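PDB 6R2H: HmuY protein from Prevotella intermedia, which probably binds heme as a hemophore-like protein of the HmuY family. Local coordinates for residues N103-D115 and V124-M136. Sequence-based numbering, arbitrary orientation.
Sequences NYVADAPADIVVD and VLGMVKTMLNGEM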
# COMPACT_ATOMS: atom_id res chain seq x y z
N ASN A 103 -10.84 14.98 -7.29
CA ASN A 103 -11.62 13.83 -6.87
C ASN A 103 -10.76 12.89 -6.03
O ASN A 103 -9.98 12.10 -6.55
CB ASN A 103 -12.35 13.19 -8.05
CG ASN A 103 -13.30 14.18 -8.69
OD1 ASN A 103 -13.48 14.18 -9.91
ND2 ASN A 103 -13.88 15.05 -7.89
N TYR A 104 -10.93 13.01 -4.71
CA TYR A 104 -10.17 12.23 -3.75
C TYR A 104 -10.83 10.86 -3.58
O TYR A 104 -12.05 10.77 -3.53
CB TYR A 104 -10.00 13.04 -2.47
CG TYR A 104 -8.95 14.12 -2.58
CD1 TYR A 104 -9.19 15.29 -3.27
CD2 TYR A 104 -7.72 13.97 -1.97
CE1 TYR A 104 -8.23 16.28 -3.38
CE2 TYR A 104 -6.74 14.96 -2.05
CZ TYR A 104 -7.00 16.11 -2.76
OH TYR A 104 -6.05 17.07 -2.86
N VAL A 105 -10.01 9.79 -3.48
CA VAL A 105 -10.53 8.43 -3.46
C VAL A 105 -10.35 7.81 -2.08
O VAL A 105 -9.22 7.78 -1.58
CB VAL A 105 -9.87 7.55 -4.54
CG1 VAL A 105 -10.54 6.19 -4.60
CG2 VAL A 105 -9.86 8.23 -5.91
N ALA A 106 -11.44 7.28 -1.49
CA ALA A 106 -11.41 6.58 -0.21
C ALA A 106 -10.98 5.13 -0.40
O ALA A 106 -11.02 4.61 -1.52
CB ALA A 106 -12.76 6.66 0.46
N ASP A 107 -10.58 4.47 0.69
CA ASP A 107 -10.27 3.04 0.67
C ASP A 107 -11.55 2.25 0.43
O ASP A 107 -12.62 2.65 0.87
CB ASP A 107 -9.58 2.58 1.96
CG ASP A 107 -8.19 3.17 2.19
OD1 ASP A 107 -7.89 4.20 1.56
OD2 ASP A 107 -7.45 2.60 3.02
N ALA A 108 -11.43 1.12 -0.28
CA ALA A 108 -12.56 0.28 -0.62
C ALA A 108 -12.19 -1.19 -0.41
O ALA A 108 -11.00 -1.51 -0.40
CB ALA A 108 -12.98 0.55 -2.04
N PRO A 109 -13.17 -2.09 -0.18
CA PRO A 109 -12.88 -3.52 0.01
C PRO A 109 -12.08 -4.10 -1.14
O PRO A 109 -12.34 -3.78 -2.30
CB PRO A 109 -14.27 -4.16 0.10
CG PRO A 109 -15.15 -3.04 0.63
CD PRO A 109 -14.60 -1.79 -0.03
N ALA A 110 -11.08 -4.93 -0.81
CA ALA A 110 -10.20 -5.56 -1.78
C ALA A 110 -9.57 -6.79 -1.14
O ALA A 110 -9.40 -6.86 0.08
CB ALA A 110 -9.14 -4.58 -2.26
N ASP A 111 -9.24 -7.78 -1.98
CA ASP A 111 -8.52 -8.96 -1.54
C ASP A 111 -7.04 -8.75 -1.82
O ASP A 111 -6.69 -8.18 -2.85
CB ASP A 111 -9.00 -10.21 -2.27
CG ASP A 111 -10.46 -10.55 -2.04
OD1 ASP A 111 -11.00 -10.10 -1.02
OD2 ASP A 111 -11.04 -11.27 -2.88
N ILE A 112 -6.19 -9.20 -0.90
CA ILE A 112 -4.74 -9.19 -1.09
C ILE A 112 -4.25 -10.64 -1.08
O ILE A 112 -4.92 -11.54 -0.57
CB ILE A 112 -4.01 -8.33 -0.04
CG1 ILE A 112 -4.26 -8.84 1.39
CG2 ILE A 112 -4.33 -6.84 -0.19
CD1 ILE A 112 -3.18 -8.43 2.38
N VAL A 113 -3.05 -10.84 -1.64
CA VAL A 113 -2.39 -12.13 -1.61
C VAL A 113 -1.48 -12.20 -0.40
O VAL A 113 -0.51 -11.45 -0.33
CB VAL A 113 -1.59 -12.37 -2.91
CG1 VAL A 113 -0.85 -13.70 -2.89
CG2 VAL A 113 -2.52 -12.31 -4.12
N VAL A 114 -1.77 -13.14 0.52
CA VAL A 114 -0.97 -13.32 1.73
C VAL A 114 -0.02 -14.52 1.63
O VAL A 114 0.96 -14.58 2.37
CB VAL A 114 -1.79 -13.37 3.04
CG1 VAL A 114 -2.42 -12.03 3.36
CG2 VAL A 114 -2.83 -14.48 3.04
N ASP A 115 -0.31 -15.48 0.74
CA ASP A 115 0.49 -16.70 0.65
C ASP A 115 0.52 -17.19 -0.79
O ASP A 115 -0.51 -17.62 -1.32
CB ASP A 115 -0.06 -17.82 1.54
CG ASP A 115 0.88 -19.02 1.69
OD1 ASP A 115 1.82 -19.15 0.87
OD2 ASP A 115 0.69 -19.80 2.66
N VAL A 124 -2.89 -22.57 -6.20
CA VAL A 124 -3.63 -22.16 -5.01
C VAL A 124 -3.00 -20.89 -4.45
O VAL A 124 -1.77 -20.75 -4.42
CB VAL A 124 -3.67 -23.28 -3.95
CG1 VAL A 124 -4.14 -22.78 -2.58
CG2 VAL A 124 -4.50 -24.48 -4.40
N LEU A 125 -3.85 -19.96 -4.00
CA LEU A 125 -3.43 -18.74 -3.33
C LEU A 125 -4.21 -18.57 -2.04
O LEU A 125 -5.43 -18.76 -2.02
CB LEU A 125 -3.71 -17.55 -4.26
CG LEU A 125 -2.80 -17.41 -5.47
CD1 LEU A 125 -3.41 -16.43 -6.46
CD2 LEU A 125 -1.41 -16.94 -5.05
N GLY A 126 -3.48 -18.16 -0.98
CA GLY A 126 -4.07 -17.60 0.22
C GLY A 126 -4.39 -16.12 0.03
O GLY A 126 -3.51 -15.31 -0.22
N MET A 127 -5.69 -15.80 0.17
CA MET A 127 -6.23 -14.47 -0.05
C MET A 127 -6.85 -13.98 1.25
O MET A 127 -7.45 -14.77 1.97
CB MET A 127 -7.37 -14.57 -1.07
CG MET A 127 -6.93 -15.10 -2.42
SD MET A 127 -6.13 -13.80 -3.39
CE MET A 127 -4.44 -14.34 -3.22
N VAL A 128 -6.78 -12.66 1.51
CA VAL A 128 -7.48 -12.07 2.65
C VAL A 128 -8.27 -10.86 2.16
O VAL A 128 -7.75 -10.04 1.40
CB VAL A 128 -6.51 -11.71 3.79
CG1 VAL A 128 -7.17 -10.96 4.94
CG2 VAL A 128 -5.80 -12.94 4.32
N LYS A 129 -9.54 -10.79 2.59
CA LYS A 129 -10.39 -9.65 2.28
C LYS A 129 -10.07 -8.51 3.26
O LYS A 129 -10.25 -8.66 4.46
CB LYS A 129 -11.88 -10.01 2.30
CG LYS A 129 -12.77 -8.94 1.68
CD LYS A 129 -14.23 -9.26 1.67
CE LYS A 129 -15.07 -8.01 1.48
NZ LYS A 129 -16.42 -8.15 2.08
N THR A 130 -9.59 -7.39 2.71
CA THR A 130 -9.19 -6.24 3.51
C THR A 130 -9.70 -4.95 2.85
O THR A 130 -10.70 -4.97 2.14
CB THR A 130 -7.68 -6.26 3.76
OG1 THR A 130 -7.42 -5.19 4.68
CG2 THR A 130 -6.89 -6.13 2.48
N MET A 131 -9.01 -3.83 3.12
CA MET A 131 -9.32 -2.54 2.52
C MET A 131 -8.06 -2.01 1.84
O MET A 131 -6.99 -2.04 2.43
CB MET A 131 -9.73 -1.53 3.60
CG MET A 131 -11.05 -1.84 4.27
SD MET A 131 -12.46 -1.51 3.19
CE MET A 131 -12.74 0.23 3.47
N LEU A 132 -8.19 -1.55 0.59
CA LEU A 132 -7.05 -0.92 -0.08
C LEU A 132 -7.51 0.41 -0.65
O LEU A 132 -8.70 0.60 -0.89
CB LEU A 132 -6.56 -1.80 -1.23
CG LEU A 132 -5.84 -3.10 -0.88
CD1 LEU A 132 -5.19 -3.68 -2.13
CD2 LEU A 132 -4.78 -2.90 0.20
N ASN A 133 -6.55 1.30 -0.90
CA ASN A 133 -6.82 2.56 -1.58
C ASN A 133 -6.35 2.44 -3.03
O ASN A 133 -5.15 2.33 -3.29
CB ASN A 133 -6.11 3.75 -0.95
CG ASN A 133 -6.57 5.06 -1.55
OD1 ASN A 133 -6.16 5.42 -2.66
ND2 ASN A 133 -7.44 5.76 -0.84
N GLY A 134 -7.32 2.49 -3.95
CA GLY A 134 -7.08 2.22 -5.36
C GLY A 134 -6.18 3.27 -6.00
O GLY A 134 -5.34 2.94 -6.84
N GLU A 135 -6.37 4.54 -5.60
CA GLU A 135 -5.62 5.66 -6.16
C GLU A 135 -4.16 5.55 -5.76
O GLU A 135 -3.27 5.59 -6.60
CB GLU A 135 -6.24 6.99 -5.72
CG GLU A 135 -5.78 8.20 -6.50
CD GLU A 135 -6.30 8.35 -7.92
OE1 GLU A 135 -6.86 7.37 -8.45
OE2 GLU A 135 -6.10 9.43 -8.49
N MET A 136 -3.90 5.43 -4.45
CA MET A 136 -2.51 5.37 -4.01
C MET A 136 -1.82 4.17 -4.65
O MET A 136 -0.62 4.21 -4.92
CB MET A 136 -2.38 5.30 -2.49
CG MET A 136 -0.93 5.41 -2.05
SD MET A 136 -0.75 5.99 -0.36
CE MET A 136 -0.93 7.76 -0.64
O HOH W 1 -9.85 2.60 -2.97
O HOH W 2 -0.60 -20.52 -2.22
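Asn-133 extends its CG anti to the backbone N (chi1 -172°), while Asp-107 turns its CG anti to its own carbonyl carbon (chi1 -66°), and the two side chains meet at about a right angle with amide and carboxylate planes 72° apart. Both hydrogens of the amide are used. Asn-133 ND2 reaches Asp-107 OD1 at 2.9 Å, meeting it nearly in line with its C-O bond, and Val-105 O at 2.8 Å, from above that carbonyl's plane. Asn-133 OD1 accepts from Met-136 N at 2.9 Å, an Asx motif, and Asp-107 OD2 takes Thr-80 N. A water bridges Ala-106 O, Leu-132 O and Gly-134 N beside this junction.

Beyond it strands 108-115 and 124-132 form an antiparallel hairpin, joined through a connection that includes the short helix 119-122. Ala-108, Ala-110 and Ile-112 make paired backbone bonds with Leu-132, Thr-130 and Val-128. At the far end Val-114 and Asp-115 both face Gly-126, a classic beta bulge: Gly-126 O accepts from Val-114 N at 2.9 Å and only weakly from Asp-115 N. On one face Ile-112 CG2 lies 3.8 Å from both Thr-130 CG2 and Leu-132 CD1, and Val-114 CG2 meets Val-128 CG2 at 3.6 Å. On the other, Asp-111 OD1 rests against Lys-129 CG, yet is 6.5 Å from its NZ; the salt bridge of this aspartate goes to Arg-40 through OD2.

Backbone bonding thus fixes the hairpin's register, while the doubly engaged amide, its rotation set by acceptors for both hydrogens, ties the turn after strand 124-132 to the start of strand 105-115.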